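Local atomic coordinates of 2-hydroxyisobutyryl-CoA synthetase (Aquincola tertiaricarbonis, PDB entry 6HDW), a protein that belongs to the ANL superfamily, with a large AMP-binding domain and a smaller C-terminal domain, and is modelled here with 8LE bound. Residues M158-G163 against C246-G251; P253-P258 against A270-C275. All coordinates share one frame; numbering follows the deposited sequence.

Contact 1: residues M158-G163 against C246-G251; sequences MGIRPG and CLFFSG. With 8LE ([[(2~{R},3~{S},4~{R},5~{R})-5-(6-aminopurin-9-yl)-3,4-bis(oxidanyl)oxolan-2-yl]methoxy-oxidanyl-phosphoryl] 2-methyl-2-oxidanyl-propanoate), chain B.
The sulfur of M158 meets the ring of F248 obliquely in a Met-aromatic contact, with SD 4.4 Å from the ring centroid. The same SD comes closest to F248 CB, at 3.6 Å. The M158 chain is extended beyond CG (chi2 178°, chi3 170°), which carries SD and CE across the F248 side chain at about a right angle.

I160 makes a CH-pi contact and an apolar one. Its CD1 lies off-centre, 4.3 Å from the F248 centroid. Its CG1 packs against C246 SG at 4.0 Å.

These residues join two parts of the large AMP-binding domain. Residues 158-163 form the loop between helix 141-157 and strand 165-168, and G159 ends that helix in a Schellman motif. Strand 246-249 belongs to a five-stranded parallel sheet. C246 and F248 point from it toward the loop, and L247 and F249 point away. M155 of the helix and Y219 of strand 217-220 also touch F248.

The polar bonds lie apart from this apolar packing. R161 NH1 donates to I160 O at 3.1 Å, from above the carbonyl plane. Past the strand end, S250 OG is hydrogen-bonded to 8LE OAF at 2.7 Å and also to Y219 OH.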
loop_
_atom_site.group_PDB
_atom_site.type_symbol
_atom_site.label_atom_id
_atom_site.label_comp_id
_atom_site.label_asym_id
_atom_site.label_seq_id
_atom_site.Cartn_x
_atom_site.Cartn_y
_atom_site.Cartn_z
ATOM N N MET A 158 -5.684 -17.850 15.091
ATOM C CA MET A 158 -6.743 -16.877 15.372
ATOM C C MET A 158 -8.103 -17.327 14.774
ATOM O O MET A 158 -9.107 -16.616 14.914
ATOM C CB MET A 158 -6.352 -15.501 14.819
ATOM C CG MET A 158 -5.113 -14.912 15.443
ATOM S SD MET A 158 -4.700 -13.322 14.690
ATOM C CE MET A 158 -3.409 -12.761 15.806
ATOM N N GLY A 159 -8.116 -18.491 14.120
ATOM C CA GLY A 159 -9.305 -19.038 13.476
ATOM C C GLY A 159 -9.513 -18.584 12.043
ATOM O O GLY A 159 -10.570 -18.852 11.461
ATOM N N ILE A 160 -8.513 -17.877 11.460
ATOM C CA ILE A 160 -8.560 -17.399 10.073
ATOM C C ILE A 160 -8.181 -18.589 9.184
ATOM O O ILE A 160 -7.236 -19.321 9.495
ATOM C CB ILE A 160 -7.707 -16.113 9.836
ATOM C CG1 ILE A 160 -7.973 -15.049 10.950
ATOM C CG2 ILE A 160 -7.974 -15.527 8.445
ATOM C CD1 ILE A 160 -6.879 -13.987 11.158
ATOM N N ARG A 161 -8.965 -18.825 8.122
ATOM C CA ARG A 161 -8.822 -20.004 7.275
ATOM C C ARG A 161 -8.681 -19.718 5.777
ATOM O O ARG A 161 -9.140 -18.663 5.333
ATOM C CB ARG A 161 -10.055 -20.921 7.501
ATOM C CG ARG A 161 -10.204 -21.505 8.907
ATOM C CD ARG A 161 -9.225 -22.635 9.174
ATOM N NE ARG A 161 -9.341 -23.159 10.540
ATOM C CZ ARG A 161 -8.640 -22.713 11.575
ATOM N NH1 ARG A 161 -7.784 -21.710 11.424
ATOM N NH2 ARG A 161 -8.804 -23.251 12.777
ATOM N N PRO A 162 -8.144 -20.675 4.959
ATOM C CA PRO A 162 -8.112 -20.457 3.495
ATOM C C PRO A 162 -9.506 -20.133 2.939
ATOM O O PRO A 162 -10.506 -20.710 3.384
ATOM C CB PRO A 162 -7.617 -21.804 2.940
ATOM C CG PRO A 162 -6.887 -22.436 4.044
ATOM C CD PRO A 162 -7.560 -21.988 5.314
ATOM N N GLY A 163 -9.559 -19.172 2.019
ATOM C CA GLY A 163 -10.805 -18.725 1.407
ATOM C C GLY A 163 -11.501 -17.600 2.150
ATOM O O GLY A 163 -12.451 -17.020 1.621
ATOM N N CYS A 246 -13.532 -11.905 13.288
ATOM C CA CYS A 246 -12.483 -11.336 14.116
ATOM C C CYS A 246 -11.819 -10.114 13.507
ATOM O O CYS A 246 -11.950 -9.823 12.318
ATOM C CB CYS A 246 -11.451 -12.389 14.515
ATOM S SG CYS A 246 -10.125 -12.634 13.310
ATOM N N LEU A 247 -11.115 -9.390 14.376
ATOM C CA LEU A 247 -10.288 -8.234 14.082
ATOM C C LEU A 247 -9.000 -8.529 14.834
ATOM O O LEU A 247 -9.053 -8.941 15.996
ATOM C CB LEU A 247 -10.920 -6.925 14.598
ATOM C CG LEU A 247 -12.260 -6.507 13.996
ATOM C CD1 LEU A 247 -13.411 -6.949 14.895
ATOM C CD2 LEU A 247 -12.318 -4.995 13.783
ATOM N N PHE A 248 -7.860 -8.408 14.158
ATOM C CA PHE A 248 -6.561 -8.648 14.770
ATOM C C PHE A 248 -5.700 -7.414 14.602
ATOM O O PHE A 248 -5.662 -6.828 13.528
ATOM C CB PHE A 248 -5.920 -9.965 14.293
ATOM C CG PHE A 248 -5.391 -10.050 12.882
ATOM C CD1 PHE A 248 -6.259 -10.188 11.803
ATOM C CD2 PHE A 248 -4.023 -10.131 12.641
ATOM C CE1 PHE A 248 -5.767 -10.320 10.500
ATOM C CE2 PHE A 248 -3.532 -10.277 11.338
ATOM C CZ PHE A 248 -4.408 -10.356 10.277
ATOM N N PHE A 249 -5.118 -6.940 15.692
ATOM C CA PHE A 249 -4.409 -5.670 15.665
ATOM C C PHE A 249 -3.008 -5.720 16.198
ATOM O O PHE A 249 -2.689 -6.555 17.051
ATOM C CB PHE A 249 -5.176 -4.612 16.506
ATOM C CG PHE A 249 -6.669 -4.477 16.312
ATOM C CD1 PHE A 249 -7.191 -3.994 15.117
ATOM C CD2 PHE A 249 -7.548 -4.753 17.354
ATOM C CE1 PHE A 249 -8.568 -3.856 14.944
ATOM C CE2 PHE A 249 -8.928 -4.598 17.187
ATOM C CZ PHE A 249 -9.426 -4.137 15.989
ATOM N N SER A 250 -2.205 -4.733 15.752
ATOM C CA SER A 250 -0.851 -4.428 16.207
ATOM C C SER A 250 -0.577 -2.924 16.014
ATOM O O SER A 250 -1.318 -2.244 15.298
ATOM C CB SER A 250 0.185 -5.281 15.476
ATOM O OG SER A 250 0.467 -4.803 14.171
ATOM N N GLY A 251 0.472 -2.422 16.654
ATOM C CA GLY A 251 0.904 -1.047 16.463
ATOM C C GLY A 251 0.956 -0.219 17.715
ATOM O O GLY A 251 1.720 0.742 17.787
HETATM C C2 8LE B . 1.355 -2.701 22.662
HETATM C CAA 8LE B . 4.761 -3.723 12.910
HETATM C CAZ 8LE B . 4.090 -3.344 14.243
HETATM C CAB 8LE B . 4.315 -4.456 15.284
HETATM O OAF 8LE B . 2.688 -3.228 14.039
HETATM C CAS 8LE B . 4.640 -1.982 14.741
HETATM O OAD 8LE B . 3.880 -1.046 14.977
HETATM O OAQ 8LE B . 5.997 -1.901 14.864
HETATM P PBC 8LE B . 6.883 -0.527 15.045
HETATM O OAI 8LE B . 6.383 0.554 13.988
HETATM O OAE 8LE B . 8.326 -0.845 14.942
HETATM O "O5'" 8LE B . 6.553 0.008 16.491
HETATM C "C5'" 8LE B . 6.744 -0.920 17.550
HETATM C "C4'" 8LE B . 6.247 -0.309 18.832
HETATM O "O4'" 8LE B . 4.807 -0.168 18.741
HETATM C "C3'" 8LE B . 6.491 -1.312 19.890
HETATM O "O3'" 8LE B . 7.798 -1.106 20.437
HETATM C "C2'" 8LE B . 5.380 -0.977 20.886
HETATM O "O2'" 8LE B . 5.673 0.207 21.687
HETATM C "C1'" 8LE B . 4.223 -0.674 19.962
HETATM N N9 8LE B . 3.375 -1.883 19.714
HETATM C C8 8LE B . 3.300 -2.638 18.611
HETATM N N7 8LE B . 2.419 -3.607 18.833
HETATM C C5 8LE B . 1.953 -3.473 20.080
HETATM C C4 8LE B . 2.553 -2.399 20.625
HETATM N N3 8LE B . 2.265 -1.989 21.883
HETATM N N1 8LE B . 0.747 -3.812 22.071
HETATM C C6 8LE B . 1.042 -4.153 20.803
HETATM N N6 8LE B . 0.449 -5.198 20.240
#

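Contact 2: residues P253-P258 against A270-C275; sequences PGASVP and AKVYDC. With 8LE ([[(2~{R},3~{S},4~{R},5~{R})-5-(6-aminopurin-9-yl)-3,4-bis(oxidanyl)oxolan-2-yl]methoxy-oxidanyl-phosphoryl] 2-methyl-2-oxidanyl-propanoate), chain B.
D274 meets A255 and S256 beside the adenine of 8LE. D274 closes strand 271-274, an outermost strand of the parallel sheet in the AMP-binding domain. A255 and S256 are the middle residues of a type I beta turn from G254 to V257, closed by V257 N to G254 O. Helix 258-268 follows this turn and leads back to strand 271-274. Two residues before D274 on the strand, V272 CG1 packs on A255 CB at 3.9 Å. F249 of the neighbouring strand also touches both of these residues.

The D274 side chain starts with CB, which packs 3.7 Å from A255 CB. CG stands anti to the backbone N (chi1 -164°), and this sends the carboxylate between the turn and the adenine. CG also touches A255 CB, at 3.8 Å. From there the two oxygens part. OD1 accepts a hydrogen bond from the adenine amino group, 3.2 Å from 8LE N6. It takes another from a water that in turn accepts from A255 N, so the water links the turn to the carboxylate. Two bonds thus hold OD1, and C275 O is a second acceptor for N6 at 2.8 Å. At the other carboxylate oxygen, S256 OG donates to D274 OD2 over 2.7 Å, meeting it from above the carboxylate plane, 43° out of it.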
loop_
_atom_site.group_PDB
_atom_site.type_symbol
_atom_site.label_atom_id
_atom_site.label_comp_id
_atom_site.label_asym_id
_atom_site.label_seq_id
_atom_site.Cartn_x
_atom_site.Cartn_y
_atom_site.Cartn_z
ATOM N N PRO A 253 -0.923 -0.297 22.235
ATOM C CA PRO A 253 -1.833 -1.013 23.146
ATOM C C PRO A 253 -3.286 -0.685 22.800
ATOM O O PRO A 253 -3.563 0.367 22.213
ATOM C CB PRO A 253 -1.460 -0.467 24.534
ATOM C CG PRO A 253 -0.170 0.272 24.348
ATOM C CD PRO A 253 -0.210 0.781 22.949
ATOM N N GLY A 254 -4.188 -1.595 23.149
ATOM C CA GLY A 254 -5.612 -1.433 22.893
ATOM C C GLY A 254 -6.361 -2.745 22.888
ATOM O O GLY A 254 -7.381 -2.873 23.564
ATOM N N ALA A 255 -5.832 -3.735 22.153
ATOM C CA ALA A 255 -6.411 -5.070 21.979
ATOM C C ALA A 255 -6.358 -5.960 23.238
ATOM O O ALA A 255 -7.072 -6.970 23.311
ATOM C CB ALA A 255 -5.773 -5.762 20.788
ATOM N N SER A 256 -5.543 -5.574 24.229
ATOM C CA SER A 256 -5.455 -6.243 25.533
ATOM C C SER A 256 -5.795 -5.254 26.658
ATOM O O SER A 256 -5.583 -5.541 27.840
ATOM C CB SER A 256 -4.086 -6.878 25.737
ATOM O OG SER A 256 -3.979 -8.031 24.921
ATOM N N VAL A 257 -6.354 -4.096 26.274
ATOM C CA VAL A 257 -6.797 -3.051 27.191
ATOM C C VAL A 257 -8.302 -3.309 27.493
ATOM O O VAL A 257 -9.114 -3.325 26.563
ATOM C CB VAL A 257 -6.460 -1.625 26.656
ATOM C CG1 VAL A 257 -7.143 -0.538 27.473
ATOM C CG2 VAL A 257 -4.948 -1.392 26.625
ATOM N N PRO A 258 -8.643 -3.585 28.780
ATOM C CA PRO A 258 -10.033 -3.942 29.163
ATOM C C PRO A 258 -11.209 -3.244 28.444
ATOM O O PRO A 258 -11.950 -3.928 27.730
ATOM C CB PRO A 258 -10.060 -3.643 30.659
ATOM C CG PRO A 258 -8.668 -3.944 31.106
ATOM C CD PRO A 258 -7.742 -3.647 29.952
ATOM N N ALA A 270 -17.729 -9.154 16.916
ATOM C CA ALA A 270 -16.663 -10.078 16.529
ATOM C C ALA A 270 -15.620 -10.185 17.634
ATOM O O ALA A 270 -15.720 -9.481 18.643
ATOM C CB ALA A 270 -16.011 -9.588 15.233
ATOM N N LYS A 271 -14.647 -11.095 17.470
ATOM C CA LYS A 271 -13.567 -11.270 18.435
ATOM C C LYS A 271 -12.405 -10.345 18.101
ATOM O O LYS A 271 -12.231 -9.962 16.943
ATOM C CB LYS A 271 -13.107 -12.733 18.497
ATOM C CG LYS A 271 -14.021 -13.593 19.348
ATOM C CD LYS A 271 -13.580 -15.038 19.371
ATOM C CE LYS A 271 -12.763 -15.386 20.585
ATOM N NZ LYS A 271 -12.593 -16.851 20.691
ATOM N N VAL A 272 -11.630 -9.963 19.125
ATOM C CA VAL A 272 -10.472 -9.088 18.975
ATOM C C VAL A 272 -9.209 -9.835 19.381
ATOM O O VAL A 272 -9.177 -10.464 20.436
ATOM C CB VAL A 272 -10.651 -7.726 19.714
ATOM C CG1 VAL A 272 -9.313 -7.017 19.923
ATOM C CG2 VAL A 272 -11.619 -6.820 18.956
ATOM N N TYR A 273 -8.169 -9.765 18.541
ATOM C CA TYR A 273 -6.897 -10.405 18.847
ATOM C C TYR A 273 -5.772 -9.418 18.874
ATOM O O TYR A 273 -5.658 -8.572 17.984
ATOM C CB TYR A 273 -6.579 -11.563 17.882
ATOM C CG TYR A 273 -7.611 -12.661 17.921
ATOM C CD1 TYR A 273 -7.881 -13.349 19.102
ATOM C CD2 TYR A 273 -8.359 -12.981 16.793
ATOM C CE1 TYR A 273 -8.859 -14.338 19.155
ATOM C CE2 TYR A 273 -9.338 -13.974 16.834
ATOM C CZ TYR A 273 -9.576 -14.657 18.014
ATOM O OH TYR A 273 -10.533 -15.635 18.065
ATOM N N ASP A 274 -4.923 -9.557 19.895
ATOM C CA ASP A 274 -3.723 -8.761 20.093
ATOM C C ASP A 274 -2.526 -9.515 19.499
ATOM O O ASP A 274 -2.400 -10.729 19.688
ATOM C CB ASP A 274 -3.502 -8.522 21.594
ATOM C CG ASP A 274 -2.527 -7.415 21.952
ATOM O OD1 ASP A 274 -2.327 -6.501 21.120
ATOM O OD2 ASP A 274 -2.037 -7.409 23.101
ATOM N N CYS A 275 -1.679 -8.790 18.753
ATOM C CA CYS A 275 -0.426 -9.270 18.170
ATOM C C CYS A 275 0.519 -8.090 17.975
ATOM O O CYS A 275 0.094 -6.952 18.131
ATOM C CB CYS A 275 -0.643 -10.056 16.872
ATOM S SG CYS A 275 -1.086 -9.051 15.433
HETATM C C2 8LE B . 1.355 -2.701 22.662
HETATM C CAA 8LE B . 4.761 -3.723 12.910
HETATM C CAZ 8LE B . 4.090 -3.344 14.243
HETATM C CAB 8LE B . 4.315 -4.456 15.284
HETATM O OAF 8LE B . 2.688 -3.228 14.039
HETATM C CAS 8LE B . 4.640 -1.982 14.741
HETATM O OAD 8LE B . 3.880 -1.046 14.977
HETATM O OAQ 8LE B . 5.997 -1.901 14.864
HETATM P PBC 8LE B . 6.883 -0.527 15.045
HETATM O OAI 8LE B . 6.383 0.554 13.988
HETATM O OAE 8LE B . 8.326 -0.845 14.942
HETATM O "O5'" 8LE B . 6.553 0.008 16.491
HETATM C "C5'" 8LE B . 6.744 -0.920 17.550
HETATM C "C4'" 8LE B . 6.247 -0.309 18.832
HETATM O "O4'" 8LE B . 4.807 -0.168 18.741
HETATM C "C3'" 8LE B . 6.491 -1.312 19.890
HETATM O "O3'" 8LE B . 7.798 -1.106 20.437
HETATM C "C2'" 8LE B . 5.380 -0.977 20.886
HETATM O "O2'" 8LE B . 5.673 0.207 21.687
HETATM C "C1'" 8LE B . 4.223 -0.674 19.962
HETATM N N9 8LE B . 3.375 -1.883 19.714
HETATM C C8 8LE B . 3.300 -2.638 18.611
HETATM N N7 8LE B . 2.419 -3.607 18.833
HETATM C C5 8LE B . 1.953 -3.473 20.080
HETATM C C4 8LE B . 2.553 -2.399 20.625
HETATM N N3 8LE B . 2.265 -1.989 21.883
HETATM N N1 8LE B . 0.747 -3.812 22.071
HETATM C C6 8LE B . 1.042 -4.153 20.803
HETATM N N6 8LE B . 0.449 -5.198 20.240
HETATM O O HOH W 1 -3.001 -3.857 20.863
#

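How the contacts relate
Contact 1 and contact 2 follow one another along the chain, and their centres lie about 12 Å apart. They share the parallel sheet of the AMP-binding domain, where strands 246-249 and 271-274 are neighbours. L247 probably bonds through its backbone to K271 and Y273, tying the two strands together. M158 also touches Y273, so the loop of contact 1 reaches both strands. Helix 258-268 makes the crossover between them. Both strands run toward 8LE. The segment of contact 1 meets it through S250 and G251, and contact 2 meets the adenine through P253, D274 and C275. 8LE therefore sits at the C-terminal ends of adjacent strands.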